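Local coordinates for protein KLLA0B12012p (Kluyveromyces lactis, PDB 6Y3P) that probably binds ATP through this C-terminal ATP-grasp domain of the tubulin-tyrosine ligase family, and is a direct partner of the mRNA decapping enzyme Dcp2, at residues A[131-143]-A[154-167]. Numbering follows the deposited sequence.
Sequences RQELESKEKWWIL and IRIFKTIEQLQAIF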
ATOM      1  N   ARG A 131      -3.884  23.768   6.313  1.00 60.89           N
ATOM      2  CA  ARG A 131      -3.439  25.113   6.724  1.00 60.97           C
ATOM      3  C   ARG A 131      -2.453  25.023   7.887  1.00 61.89           C
ATOM      4  O   ARG A 131      -1.367  25.608   7.825  1.00 60.06           O
ATOM      5  CB  ARG A 131      -4.648  25.989   7.106  1.00 63.33           C
ATOM      6  CG  ARG A 131      -4.324  27.344   7.770  1.00 77.56           C
ATOM      7  CD  ARG A 131      -4.042  28.436   6.763  1.00 90.60           C
ATOM      8  NE  ARG A 131      -4.519  29.739   7.217  1.00 96.07           N
ATOM      9  CZ  ARG A 131      -4.997  30.682   6.409  1.00108.40           C
ATOM     10  NH1 ARG A 131      -5.413  31.841   6.905  1.00102.39           N
ATOM     11  NH2 ARG A 131      -5.071  30.470   5.101  1.00 83.18           N
ATOM     12  N   GLN A 132      -2.841  24.258   8.927  1.00 57.96           N
ATOM     13  CA  GLN A 132      -2.090  24.055  10.155  1.00 57.76           C
ATOM     14  C   GLN A 132      -0.763  23.383   9.907  1.00 60.36           C
ATOM     15  O   GLN A 132       0.235  23.760  10.512  1.00 62.27           O
ATOM     16  CB  GLN A 132      -2.926  23.271  11.168  1.00 59.44           C
ATOM     17  CG  GLN A 132      -2.713  23.783  12.584  1.00 67.36           C
ATOM     18  CD  GLN A 132      -3.742  23.287  13.549  1.00 76.19           C
ATOM     19  OE1 GLN A 132      -4.251  22.159  13.445  1.00 66.84           O
ATOM     20  NE2 GLN A 132      -3.979  24.085  14.580  1.00 67.11           N
ATOM     21  N   GLU A 133      -0.744  22.431   8.984  1.00 54.13           N
ATOM     22  CA  GLU A 133       0.456  21.720   8.579  1.00 52.73           C
ATOM     23  C   GLU A 133       1.463  22.670   7.911  1.00 57.08           C
ATOM     24  O   GLU A 133       2.633  22.686   8.287  1.00 55.05           O
ATOM     25  CB  GLU A 133       0.076  20.575   7.627  1.00 52.84           C
ATOM     26  CG  GLU A 133      -0.530  19.372   8.325  1.00 61.73           C
ATOM     27  CD  GLU A 133       0.413  18.586   9.216  1.00 85.80           C
ATOM     28  OE1 GLU A 133       1.625  18.521   8.901  1.00 66.70           O
ATOM     29  OE2 GLU A 133      -0.063  18.042  10.238  1.00 91.57           O
ATOM     30  N   LEU A 134       0.996  23.463   6.920  1.00 56.02           N
ATOM     31  CA  LEU A 134       1.812  24.430   6.167  1.00 56.02           C
ATOM     32  C   LEU A 134       2.371  25.511   7.096  1.00 59.97           C
ATOM     33  O   LEU A 134       3.513  25.947   6.925  1.00 56.88           O
ATOM     34  CB  LEU A 134       0.936  25.060   5.067  1.00 56.73           C
ATOM     35  CG  LEU A 134       0.965  24.475   3.633  1.00 59.98           C
ATOM     36  CD1 LEU A 134       1.210  22.971   3.596  1.00 58.36           C
ATOM     37  CD2 LEU A 134      -0.286  24.842   2.891  1.00 61.15           C
ATOM     38  N   GLU A 135       1.560  25.913   8.104  1.00 61.10           N
ATOM     39  CA  GLU A 135       1.909  26.912   9.117  1.00 62.84           C
ATOM     40  C   GLU A 135       3.005  26.415  10.048  1.00 69.19           C
ATOM     41  O   GLU A 135       3.809  27.224  10.508  1.00 70.07           O
ATOM     42  CB  GLU A 135       0.677  27.327   9.909  1.00 65.29           C
ATOM     43  CG  GLU A 135      -0.033  28.505   9.287  1.00 76.53           C
ATOM     44  CD  GLU A 135      -1.216  29.035  10.067  1.00107.79           C
ATOM     45  OE1 GLU A 135      -2.203  29.453   9.418  1.00107.87           O
ATOM     46  OE2 GLU A 135      -1.153  29.057  11.319  1.00106.09           O
ATOM     47  N   SER A 136       3.065  25.081  10.278  1.00 66.49           N
ATOM     48  CA  SER A 136       4.068  24.421  11.127  1.00 66.39           C
ATOM     49  C   SER A 136       5.488  24.530  10.551  1.00 69.84           C
ATOM     50  O   SER A 136       6.452  24.471  11.312  1.00 69.71           O
ATOM     51  CB  SER A 136       3.666  22.976  11.435  1.00 69.52           C
ATOM     52  OG  SER A 136       4.507  22.004  10.837  1.00 80.76           O
ATOM     53  N   LYS A 137       5.603  24.686   9.215  1.00 66.45           N
ATOM     54  CA  LYS A 137       6.838  24.890   8.444  1.00 66.84           C
ATOM     55  C   LYS A 137       7.934  23.795   8.650  1.00 69.87           C
ATOM     56  O   LYS A 137       9.131  24.057   8.460  1.00 68.70           O
ATOM     57  CB  LYS A 137       7.407  26.309   8.700  1.00 71.34           C
ATOM     58  CG  LYS A 137       6.480  27.459   8.269  1.00 88.09           C
ATOM     59  CD  LYS A 137       7.247  28.755   7.957  1.00 99.16           C
ATOM     60  CE  LYS A 137       7.317  29.728   9.115  1.00110.63           C
ATOM     61  NZ  LYS A 137       8.586  29.607   9.883  1.00118.24           N
ATOM     62  N   GLU A 138       7.501  22.559   8.943  1.00 66.03           N
ATOM     63  CA  GLU A 138       8.393  21.423   9.214  1.00 65.06           C
ATOM     64  C   GLU A 138       8.581  20.462   8.038  1.00 67.54           C
ATOM     65  O   GLU A 138       9.425  19.570   8.143  1.00 68.46           O
ATOM     66  CB  GLU A 138       7.886  20.613  10.435  1.00 66.56           C
ATOM     67  CG  GLU A 138       7.741  21.402  11.729  1.00 80.18           C
ATOM     68  CD  GLU A 138       8.105  20.652  12.996  1.00100.17           C
ATOM     69  OE1 GLU A 138       7.613  19.515  13.188  1.00 87.09           O
ATOM     70  OE2 GLU A 138       8.878  21.213  13.808  1.00 96.36           O
ATOM     71  N   LYS A 139       7.790  20.601   6.948  1.00 60.58           N
ATOM     72  CA  LYS A 139       7.814  19.655   5.829  1.00 57.74           C
ATOM     73  C   LYS A 139       7.907  20.268   4.452  1.00 60.07           C
ATOM     74  O   LYS A 139       7.617  21.455   4.283  1.00 61.73           O
ATOM     75  CB  LYS A 139       6.541  18.780   5.882  1.00 59.00           C
ATOM     76  CG  LYS A 139       6.563  17.735   6.975  1.00 56.39           C
ATOM     77  CD  LYS A 139       5.185  17.255   7.337  1.00 60.08           C
ATOM     78  CE  LYS A 139       5.202  16.599   8.699  1.00 61.43           C
ATOM     79  NZ  LYS A 139       3.882  16.028   9.057  1.00 75.20           N
ATOM     80  N   TRP A 140       8.262  19.427   3.449  1.00 53.19           N
ATOM     81  CA  TRP A 140       8.282  19.776   2.026  1.00 51.83           C
ATOM     82  C   TRP A 140       6.971  19.267   1.452  1.00 52.21           C
ATOM     83  O   TRP A 140       6.351  18.345   2.006  1.00 50.56           O
ATOM     84  CB  TRP A 140       9.477  19.164   1.278  1.00 50.34           C
ATOM     85  CG  TRP A 140      10.813  19.671   1.749  1.00 51.30           C
ATOM     86  CD1 TRP A 140      11.330  19.580   3.008  1.00 54.07           C
ATOM     87  CD2 TRP A 140      11.781  20.380   0.967  1.00 51.21           C
ATOM     88  NE1 TRP A 140      12.561  20.188   3.058  1.00 53.78           N
ATOM     89  CE2 TRP A 140      12.869  20.675   1.816  1.00 55.27           C
ATOM     90  CE3 TRP A 140      11.830  20.805  -0.367  1.00 52.93           C
ATOM     91  CZ2 TRP A 140      14.012  21.338   1.361  1.00 55.14           C
ATOM     92  CZ3 TRP A 140      12.947  21.491  -0.809  1.00 55.01           C
ATOM     93  CH2 TRP A 140      14.019  21.755   0.050  1.00 55.96           C
ATOM     94  N   TRP A 141       6.503  19.916   0.388  1.00 46.25           N
ATOM     95  CA  TRP A 141       5.205  19.592  -0.170  1.00 45.51           C
ATOM     96  C   TRP A 141       5.250  19.651  -1.642  1.00 51.04           C
ATOM     97  O   TRP A 141       6.082  20.333  -2.244  1.00 51.04           O
ATOM     98  CB  TRP A 141       4.127  20.590   0.329  1.00 44.56           C
ATOM     99  CG  TRP A 141       3.970  20.618   1.808  1.00 45.26           C
ATOM    100  CD1 TRP A 141       4.649  21.408   2.689  1.00 48.71           C
ATOM    101  CD2 TRP A 141       3.188  19.712   2.596  1.00 44.73           C
ATOM    102  NE1 TRP A 141       4.327  21.056   3.983  1.00 48.49           N
ATOM    103  CE2 TRP A 141       3.408  20.035   3.952  1.00 49.34           C
ATOM    104  CE3 TRP A 141       2.268  18.699   2.285  1.00 45.81           C
ATOM    105  CZ2 TRP A 141       2.705  19.412   4.994  1.00 48.71           C
ATOM    106  CZ3 TRP A 141       1.594  18.060   3.321  1.00 47.31           C
ATOM    107  CH2 TRP A 141       1.812  18.421   4.655  1.00 48.22           C
ATOM    108  N   ILE A 142       4.312  18.976  -2.228  1.00 49.63           N
ATOM    109  CA  ILE A 142       4.170  18.986  -3.653  1.00 51.46           C
ATOM    110  C   ILE A 142       2.705  19.305  -3.992  1.00 56.09           C
ATOM    111  O   ILE A 142       1.791  18.835  -3.303  1.00 55.07           O
ATOM    112  CB  ILE A 142       4.780  17.683  -4.221  1.00 55.33           C
ATOM    113  CG1 ILE A 142       5.382  17.950  -5.571  1.00 57.52           C
ATOM    114  CG2 ILE A 142       3.862  16.451  -4.205  1.00 56.34           C
ATOM    115  CD1 ILE A 142       6.559  17.276  -5.707  1.00 75.77           C
ATOM    116  N   LEU A 143       2.509  20.246  -4.936  1.00 54.43           N
ATOM    117  CA  LEU A 143       1.199  20.671  -5.422  1.00 54.51           C
ATOM    118  C   LEU A 143       0.943  19.923  -6.740  1.00 63.25           C
ATOM    119  O   LEU A 143       1.509  20.280  -7.770  1.00 62.15           O
ATOM    120  CB  LEU A 143       1.126  22.196  -5.601  1.00 54.35           C
ATOM    121  CG  LEU A 143      -0.199  22.738  -6.187  1.00 59.42           C
ATOM    122  CD1 LEU A 143      -1.348  22.674  -5.177  1.00 59.47           C
ATOM    123  CD2 LEU A 143      -0.022  24.126  -6.751  1.00 58.49           C
ATOM    124  N   ILE A 154       3.422  19.451 -11.591  1.00 69.71           N
ATOM    125  CA  ILE A 154       3.530  19.271 -10.142  1.00 68.27           C
ATOM    126  C   ILE A 154       4.756  20.090  -9.615  1.00 67.35           C
ATOM    127  O   ILE A 154       5.879  19.925 -10.102  1.00 66.53           O
ATOM    128  CB  ILE A 154       3.446  17.786  -9.634  1.00 71.39           C
ATOM    129  CG1 ILE A 154       4.799  17.064  -9.598  1.00 71.96           C
ATOM    130  CG2 ILE A 154       2.412  16.959 -10.429  1.00 73.07           C
ATOM    131  CD1 ILE A 154       4.837  15.790  -8.715  1.00 85.28           C
ATOM    132  N   ARG A 155       4.492  21.023  -8.672  1.00 59.05           N
ATOM    133  CA  ARG A 155       5.474  21.948  -8.109  1.00 56.77           C
ATOM    134  C   ARG A 155       5.720  21.797  -6.592  1.00 55.17           C
ATOM    135  O   ARG A 155       4.794  21.532  -5.819  1.00 52.51           O
ATOM    136  CB  ARG A 155       5.092  23.397  -8.455  1.00 57.00           C
ATOM    137  CG  ARG A 155       5.197  23.714  -9.947  1.00 59.83           C
ATOM    138  CD  ARG A 155       4.954  25.175 -10.261  1.00 71.36           C
ATOM    139  NE  ARG A 155       6.014  26.047  -9.745  1.00 76.43           N
ATOM    140  CZ  ARG A 155       6.037  27.375  -9.866  1.00 82.93           C
ATOM    141  NH1 ARG A 155       5.057  28.009 -10.500  1.00 63.36           N
ATOM    142  NH2 ARG A 155       7.037  28.077  -9.350  1.00 64.99           N
ATOM    143  N   ILE A 156       6.986  21.993  -6.188  1.00 49.55           N
ATOM    144  CA  ILE A 156       7.464  21.916  -4.802  1.00 48.58           C
ATOM    145  C   ILE A 156       7.365  23.277  -4.112  1.00 51.35           C
ATOM    146  O   ILE A 156       7.586  24.326  -4.741  1.00 53.49           O
ATOM    147  CB  ILE A 156       8.921  21.331  -4.737  1.00 51.72           C
ATOM    148  CG1 ILE A 156       8.912  19.892  -5.210  1.00 52.62           C
ATOM    149  CG2 ILE A 156       9.519  21.363  -3.313  1.00 52.51           C
ATOM    150  CD1 ILE A 156      10.225  19.360  -5.495  1.00 69.82           C
ATOM    151  N   PHE A 157       7.074  23.244  -2.811  1.00 43.91           N
ATOM    152  CA  PHE A 157       7.002  24.410  -1.930  1.00 43.27           C
ATOM    153  C   PHE A 157       7.103  23.949  -0.483  1.00 48.56           C
ATOM    154  O   PHE A 157       6.940  22.758  -0.199  1.00 47.87           O
ATOM    155  CB  PHE A 157       5.687  25.167  -2.157  1.00 44.79           C
ATOM    156  CG  PHE A 157       4.448  24.425  -1.703  1.00 44.63           C
ATOM    157  CD1 PHE A 157       3.827  23.498  -2.540  1.00 45.97           C
ATOM    158  CD2 PHE A 157       3.879  24.685  -0.456  1.00 43.84           C
ATOM    159  CE1 PHE A 157       2.683  22.817  -2.127  1.00 45.60           C
ATOM    160  CE2 PHE A 157       2.717  24.030  -0.057  1.00 46.61           C
ATOM    161  CZ  PHE A 157       2.121  23.101  -0.898  1.00 44.87           C
ATOM    162  N   LYS A 158       7.313  24.886   0.437  1.00 47.25           N
ATOM    163  CA  LYS A 158       7.355  24.605   1.873  1.00 47.23           C
ATOM    164  C   LYS A 158       6.432  25.532   2.664  1.00 51.36           C
ATOM    165  O   LYS A 158       5.986  25.146   3.739  1.00 52.84           O
ATOM    166  CB  LYS A 158       8.783  24.707   2.420  1.00 51.12           C
ATOM    167  CG  LYS A 158       9.680  23.524   2.060  1.00 65.74           C
ATOM    168  CD  LYS A 158      10.755  23.275   3.131  1.00 76.47           C
ATOM    169  CE  LYS A 158      11.895  24.271   3.119  1.00 90.62           C
ATOM    170  NZ  LYS A 158      12.596  24.315   1.808  1.00100.60           N
ATOM    171  N   THR A 159       6.162  26.756   2.162  1.00 47.80           N
ATOM    172  CA  THR A 159       5.327  27.747   2.866  1.00 48.10           C
ATOM    173  C   THR A 159       4.073  28.224   2.084  1.00 51.85           C
ATOM    174  O   THR A 159       4.001  28.113   0.849  1.00 51.51           O
ATOM    175  CB  THR A 159       6.180  28.956   3.306  1.00 52.27           C
ATOM    176  OG1 THR A 159       6.587  29.682   2.152  1.00 51.67           O
ATOM    177  CG2 THR A 159       7.424  28.549   4.109  1.00 49.19           C
ATOM    178  N   ILE A 160       3.120  28.814   2.826  1.00 47.44           N
ATOM    179  CA  ILE A 160       1.899  29.402   2.285  1.00 47.44           C
ATOM    180  C   ILE A 160       2.238  30.452   1.220  1.00 52.59           C
ATOM    181  O   ILE A 160       1.632  30.407   0.160  1.00 52.30           O
ATOM    182  CB  ILE A 160       0.960  29.916   3.416  1.00 50.59           C
ATOM    183  CG1 ILE A 160       0.445  28.710   4.249  1.00 50.31           C
ATOM    184  CG2 ILE A 160      -0.199  30.746   2.845  1.00 50.64           C
ATOM    185  CD1 ILE A 160      -0.411  28.954   5.542  1.00 53.39           C
ATOM    186  N   GLU A 161       3.242  31.334   1.464  1.00 51.18           N
ATOM    187  CA  GLU A 161       3.680  32.359   0.483  1.00 52.87           C
ATOM    188  C   GLU A 161       4.233  31.727  -0.804  1.00 55.11           C
ATOM    189  O   GLU A 161       3.886  32.173  -1.912  1.00 54.55           O
ATOM    190  CB  GLU A 161       4.664  33.399   1.069  1.00 55.40           C
ATOM    191  CG  GLU A 161       5.609  32.878   2.142  1.00 73.63           C
ATOM    192  CD  GLU A 161       5.161  33.047   3.587  1.00 95.74           C
ATOM    193  OE1 GLU A 161       4.331  32.234   4.063  1.00 86.34           O
ATOM    194  OE2 GLU A 161       5.683  33.969   4.257  1.00 85.15           O
ATOM    195  N   GLN A 162       5.027  30.640  -0.654  1.00 49.01           N
ATOM    196  CA  GLN A 162       5.569  29.905  -1.789  1.00 47.64           C
ATOM    197  C   GLN A 162       4.406  29.310  -2.627  1.00 50.39           C
ATOM    198  O   GLN A 162       4.357  29.508  -3.841  1.00 49.81           O
ATOM    199  CB  GLN A 162       6.556  28.837  -1.314  1.00 47.61           C
ATOM    200  CG  GLN A 162       7.936  29.394  -1.029  1.00 41.72           C
ATOM    201  CD  GLN A 162       8.756  28.535  -0.091  1.00 53.98           C
ATOM    202  OE1 GLN A 162       8.345  27.459   0.374  1.00 48.02           O
ATOM    203  NE2 GLN A 162       9.943  29.015   0.237  1.00 43.18           N
ATOM    204  N   LEU A 163       3.423  28.694  -1.956  1.00 46.91           N
ATOM    205  CA  LEU A 163       2.212  28.173  -2.597  1.00 46.31           C
ATOM    206  C   LEU A 163       1.425  29.297  -3.273  1.00 51.75           C
ATOM    207  O   LEU A 163       0.955  29.119  -4.395  1.00 52.59           O
ATOM    208  CB  LEU A 163       1.339  27.443  -1.574  1.00 45.21           C
ATOM    209  CG  LEU A 163       0.155  26.650  -2.110  1.00 48.09           C
ATOM    210  CD1 LEU A 163       0.586  25.587  -3.154  1.00 46.02           C
ATOM    211  CD2 LEU A 163      -0.602  26.007  -0.974  1.00 47.61           C
ATOM    212  N   GLN A 164       1.335  30.459  -2.611  1.00 49.51           N
ATOM    213  CA  GLN A 164       0.667  31.662  -3.111  1.00 50.81           C
ATOM    214  C   GLN A 164       1.330  32.176  -4.401  1.00 55.74           C
ATOM    215  O   GLN A 164       0.629  32.566  -5.324  1.00 54.45           O
ATOM    216  CB  GLN A 164       0.622  32.750  -2.008  1.00 52.94           C
ATOM    217  CG  GLN A 164      -0.087  34.075  -2.416  1.00 60.02           C
ATOM    218  CD  GLN A 164      -1.550  33.882  -2.745  1.00 68.80           C
ATOM    219  OE1 GLN A 164      -2.387  33.628  -1.879  1.00 67.23           O
ATOM    220  NE2 GLN A 164      -1.886  33.978  -4.011  1.00 56.20           N
ATOM    221  N   ALA A 165       2.680  32.167  -4.451  1.00 54.17           N
ATOM    222  CA  ALA A 165       3.484  32.595  -5.599  1.00 54.02           C
ATOM    223  C   ALA A 165       3.306  31.613  -6.765  1.00 56.69           C
ATOM    224  O   ALA A 165       3.259  32.042  -7.916  1.00 58.02           O
ATOM    225  CB  ALA A 165       4.952  32.682  -5.198  1.00 54.28           C
ATOM    226  N   ILE A 166       3.175  30.305  -6.467  1.00 51.38           N
ATOM    227  CA  ILE A 166       2.947  29.281  -7.484  1.00 50.77           C
ATOM    228  C   ILE A 166       1.605  29.577  -8.185  1.00 58.09           C
ATOM    229  O   ILE A 166       1.572  29.690  -9.418  1.00 58.23           O
ATOM    230  CB  ILE A 166       2.993  27.850  -6.890  1.00 52.38           C
ATOM    231  CG1 ILE A 166       4.421  27.472  -6.411  1.00 50.88           C
ATOM    232  CG2 ILE A 166       2.461  26.810  -7.904  1.00 53.25           C
ATOM    233  CD1 ILE A 166       4.473  26.194  -5.577  1.00 47.39           C
ATOM    234  N   PHE A 167       0.516  29.756  -7.381  1.00 55.14           N
ATOM    235  CA  PHE A 167      -0.834  30.053  -7.878  1.00 56.29           C
ATOM    236  C   PHE A 167      -0.919  31.350  -8.660  1.00 63.23           C
ATOM    237  O   PHE A 167      -1.620  31.389  -9.665  1.00 65.21           O
ATOM    238  CB  PHE A 167      -1.885  30.015  -6.750  1.00 58.13           C
ATOM    239  CG  PHE A 167      -2.459  28.630  -6.563  1.00 57.81           C
ATOM    240  CD1 PHE A 167      -3.495  28.179  -7.362  1.00 60.72           C
ATOM    241  CD2 PHE A 167      -1.896  27.743  -5.652  1.00 58.09           C
ATOM    242  CE1 PHE A 167      -3.974  26.876  -7.235  1.00 61.71           C
ATOM    243  CE2 PHE A 167      -2.407  26.454  -5.493  1.00 59.80           C
ATOM    244  CZ  PHE A 167      -3.422  26.017  -6.300  1.00 58.72           C
TER
HETATM  245  O   HOH W   1       3.630  28.458   5.739  1.00 55.38           O
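The F157 ring is covered on both faces: W141 CB sits over one, 3.7 Å from the ring centroid in a CH-pi contact, and L163 CD1 over the other, while L143 N lies at the edge in its plane. With chi1 at 68°, F157 CG stands between its own backbone N and carbonyl carbon, which places the ring between those two groups. L134 CD1 lies over a face of the W141 indole, toward its rim, and F157 O at its edge; its five-membered ring and the F157 ring are near parallel (26°) but barely overlap. On the W140 indole, K158 CD makes a CH-pi contact 3.5 Å from the five-membered ring centroid. K158 NZ, 3.5 Å from the six-membered ring centroid, adds a cation-pi contact over the face; I156 CG2 is at the edge, and H202 stacks on W140 too. With W140 cut back to an alanine, the K158 ammonium would probably lose its pi partner and H202 its stack. I166 CG1 covers a face of the R155 guanidinium, which is salt-bridged to D252. Strands 140-143 and 154-157 form an antiparallel beta hairpin of the ATP-grasp domain; L143 N donates to R155 O at 2.8 Å, nearly straight (173°). Helix 160-167 packs on the sheet face bearing W141, L143 and F157, L143 CD2 reaching F167 CE2 at 3.6 Å. N-cap T159 OG1 weakly accepts from Q162 N, and Q162 OE1 from T159 N, a capping box; K158 N also donates to Q162 OE1. L134 CB meets I160 CG1 at 3.8 Å, and one water links L134 O to I160 N.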